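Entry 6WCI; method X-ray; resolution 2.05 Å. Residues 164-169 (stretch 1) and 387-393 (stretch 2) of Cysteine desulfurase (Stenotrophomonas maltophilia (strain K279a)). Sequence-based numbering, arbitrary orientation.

Stretch 1 164-169: AEITPD
Stretch 2 387-393: PLLQYFG

The contact between residues 164-169 and 387-393 of this cysteine desulfurase is a small, mainly apolar one, in which an extended segment lays one isoleucine against the last turns of a helix and no clear hydrogen bond joins the two. It illustrates a general principle: segments more than 220 residues apart in sequence can meet mainly through close apolar packing. The two sides together bury 271 Å².

The second stretch is the end of a helix that begins earlier in the chain and runs through Phe392. Phi and psi stay near -60°/-40° through most of it, relaxing to -81°/-16° at Phe392. The bond from Tyr391 N to Pro387 O measures 3.2 Å; that from Phe392 N to Leu388 O is weak at 3.4 Å. Gly393 then leaves helical geometry at 74°/25°, a positive phi that by itself favours glycine, while its N still makes weak bonds to Leu389 O (3.0 Å) and Gln390 O (3.1 Å).

The first stretch is extended from Ala164 to Thr167, with phi between -83° and -119° and psi between 119° and 167°. It then bends at Pro168 (-56°/-12°) and Asp169 (-86°/5°). In register, Ile166 lies nearest Tyr391, with their CA atoms 8.7 Å apart, and Pro168 nearest Phe392, with CA atoms 7.8 Å apart. The pairs ascend together, because the CA path from Ala164 to Pro168 runs in roughly the same direction as that from Pro387 to Phe392. These separations leave room for side chains between the backbones.

Ile166 is the centre of the packing. Its CA-to-CB bond points toward the helix, and with chi1 p (64°) and chi2 t (154°) its CD1 reaches three residues: Tyr391 CE2 at 3.5 Å, Leu388 CD1 at 3.7 Å and Phe392 CE2 at 3.8 Å. Leu388 (t, p) and Phe392 (m, chi2 -76°) leave their backbones sideways, yet their ends come nearer to the first stretch. One buried aliphatic side chain thus touches Leu388, Tyr391 and Phe392, which the i, i+3, i+4 spacing of the helix brings to one side.

Tyr391, with chi1 t (164°) and chi2 83°, points toward the first stretch and provides the broadest surface. Ile166 CG1 sits over one face of its ring, 4.0 Å from the centroid and 24° off the normal, a CH-pi contact in which aliphatic hydrogens meet the electron-rich ring. The phenol brings its hydroxyl up to the backbone of stretch 1: Tyr391 OH lies 3.2 Å from Ile166 O and 3.1 Å from Pro168 N. The latter approach is packing alone, because the proline nitrogen has no hydrogen to share. Pro168 CD, 3.2 Å from Tyr391 OH, continues this close fit.

Pro168, its ring C-gamma exo, also places its carbonyl at the edge of the neighbouring aromatic ring, with Pro168 O 3.6 Å from Phe392 CE1. Thr167 (chi1 p) and Asp169 (chi1 p) both point away from the helix, and a very short 2.5 Å hydrogen bond from Thr167 OG1 to Asp169 OD1 spans the bend between them.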

# COMPACT_ATOMS: atom_id res chain seq x y z
N ALA B 164 10.47 27.56 8.01
CA ALA B 164 9.61 28.71 7.77
C ALA B 164 8.65 28.88 8.96
O ALA B 164 7.85 27.99 9.24
CB ALA B 164 8.84 28.53 6.46
N GLU B 165 8.74 30.02 9.64
CA GLU B 165 8.08 30.15 10.94
C GLU B 165 6.61 30.51 10.79
O GLU B 165 6.12 30.92 9.73
CB GLU B 165 8.78 31.21 11.81
CG GLU B 165 10.13 30.79 12.42
CD GLU B 165 10.13 29.36 13.00
OE1 GLU B 165 9.06 28.85 13.43
OE2 GLU B 165 11.22 28.74 13.04
N ILE B 166 5.89 30.38 11.90
CA ILE B 166 4.49 30.73 11.98
C ILE B 166 4.34 31.83 13.03
O ILE B 166 5.22 32.03 13.87
CB ILE B 166 3.60 29.51 12.33
CG1 ILE B 166 3.94 28.97 13.72
CG2 ILE B 166 3.78 28.40 11.28
CD1 ILE B 166 2.78 28.25 14.39
N THR B 167 3.23 32.54 12.97
CA THR B 167 2.89 33.51 14.00
C THR B 167 1.95 32.89 15.03
O THR B 167 1.24 31.92 14.73
CB THR B 167 2.27 34.76 13.38
OG1 THR B 167 1.17 34.40 12.54
CG2 THR B 167 3.29 35.49 12.54
N PRO B 168 1.91 33.42 16.27
CA PRO B 168 1.20 32.75 17.36
C PRO B 168 -0.28 32.45 17.11
O PRO B 168 -0.89 31.72 17.90
CB PRO B 168 1.35 33.72 18.53
CG PRO B 168 2.61 34.44 18.25
CD PRO B 168 2.70 34.57 16.76
N ASP B 169 -0.87 33.02 16.07
CA ASP B 169 -2.24 32.68 15.70
C ASP B 169 -2.31 31.44 14.80
O ASP B 169 -3.40 31.08 14.35
CB ASP B 169 -2.92 33.87 15.03
CG ASP B 169 -2.28 34.23 13.69
OD1 ASP B 169 -1.09 33.90 13.48
OD2 ASP B 169 -2.98 34.84 12.85
N PRO B 387 7.54 19.38 15.95
CA PRO B 387 8.16 20.71 15.97
C PRO B 387 7.15 21.83 16.13
O PRO B 387 7.47 22.85 16.74
CB PRO B 387 8.87 20.80 14.61
CG PRO B 387 8.99 19.39 14.14
CD PRO B 387 7.76 18.71 14.66
N LEU B 388 5.93 21.66 15.61
CA LEU B 388 4.89 22.66 15.82
C LEU B 388 4.59 22.83 17.30
O LEU B 388 4.54 23.96 17.81
CB LEU B 388 3.63 22.28 15.04
CG LEU B 388 2.41 23.18 15.27
CD1 LEU B 388 2.71 24.63 14.88
CD2 LEU B 388 1.21 22.65 14.52
N LEU B 389 4.41 21.71 18.01
CA LEU B 389 4.19 21.76 19.46
C LEU B 389 5.35 22.40 20.20
O LEU B 389 5.15 23.02 21.24
CB LEU B 389 3.94 20.35 20.00
CG LEU B 389 2.48 19.88 20.06
CD1 LEU B 389 1.92 19.54 18.68
CD2 LEU B 389 2.36 18.69 21.00
N GLN B 390 6.58 22.25 19.69
CA GLN B 390 7.72 22.85 20.36
C GLN B 390 7.64 24.38 20.30
O GLN B 390 7.95 25.05 21.29
CB GLN B 390 9.02 22.35 19.75
N TYR B 391 7.22 24.93 19.16
CA TYR B 391 7.06 26.38 19.05
C TYR B 391 6.05 26.91 20.06
O TYR B 391 6.23 28.01 20.61
CB TYR B 391 6.65 26.74 17.62
CG TYR B 391 6.10 28.14 17.46
CD1 TYR B 391 6.95 29.24 17.32
CD2 TYR B 391 4.72 28.37 17.44
CE1 TYR B 391 6.44 30.52 17.17
CE2 TYR B 391 4.21 29.64 17.30
CZ TYR B 391 5.07 30.71 17.16
OH TYR B 391 4.55 31.98 17.01
N PHE B 392 4.96 26.18 20.30
CA PHE B 392 3.98 26.65 21.27
C PHE B 392 4.38 26.36 22.71
O PHE B 392 3.82 26.97 23.63
CB PHE B 392 2.60 26.04 20.95
CG PHE B 392 1.90 26.74 19.82
CD1 PHE B 392 1.30 27.97 20.03
CD2 PHE B 392 1.85 26.18 18.56
CE1 PHE B 392 0.66 28.63 18.99
CE2 PHE B 392 1.21 26.83 17.52
CZ PHE B 392 0.62 28.06 17.74
N GLY B 393 5.35 25.48 22.93
CA GLY B 393 5.78 25.17 24.27
C GLY B 393 4.83 24.32 25.07
O GLY B 393 4.85 24.37 26.30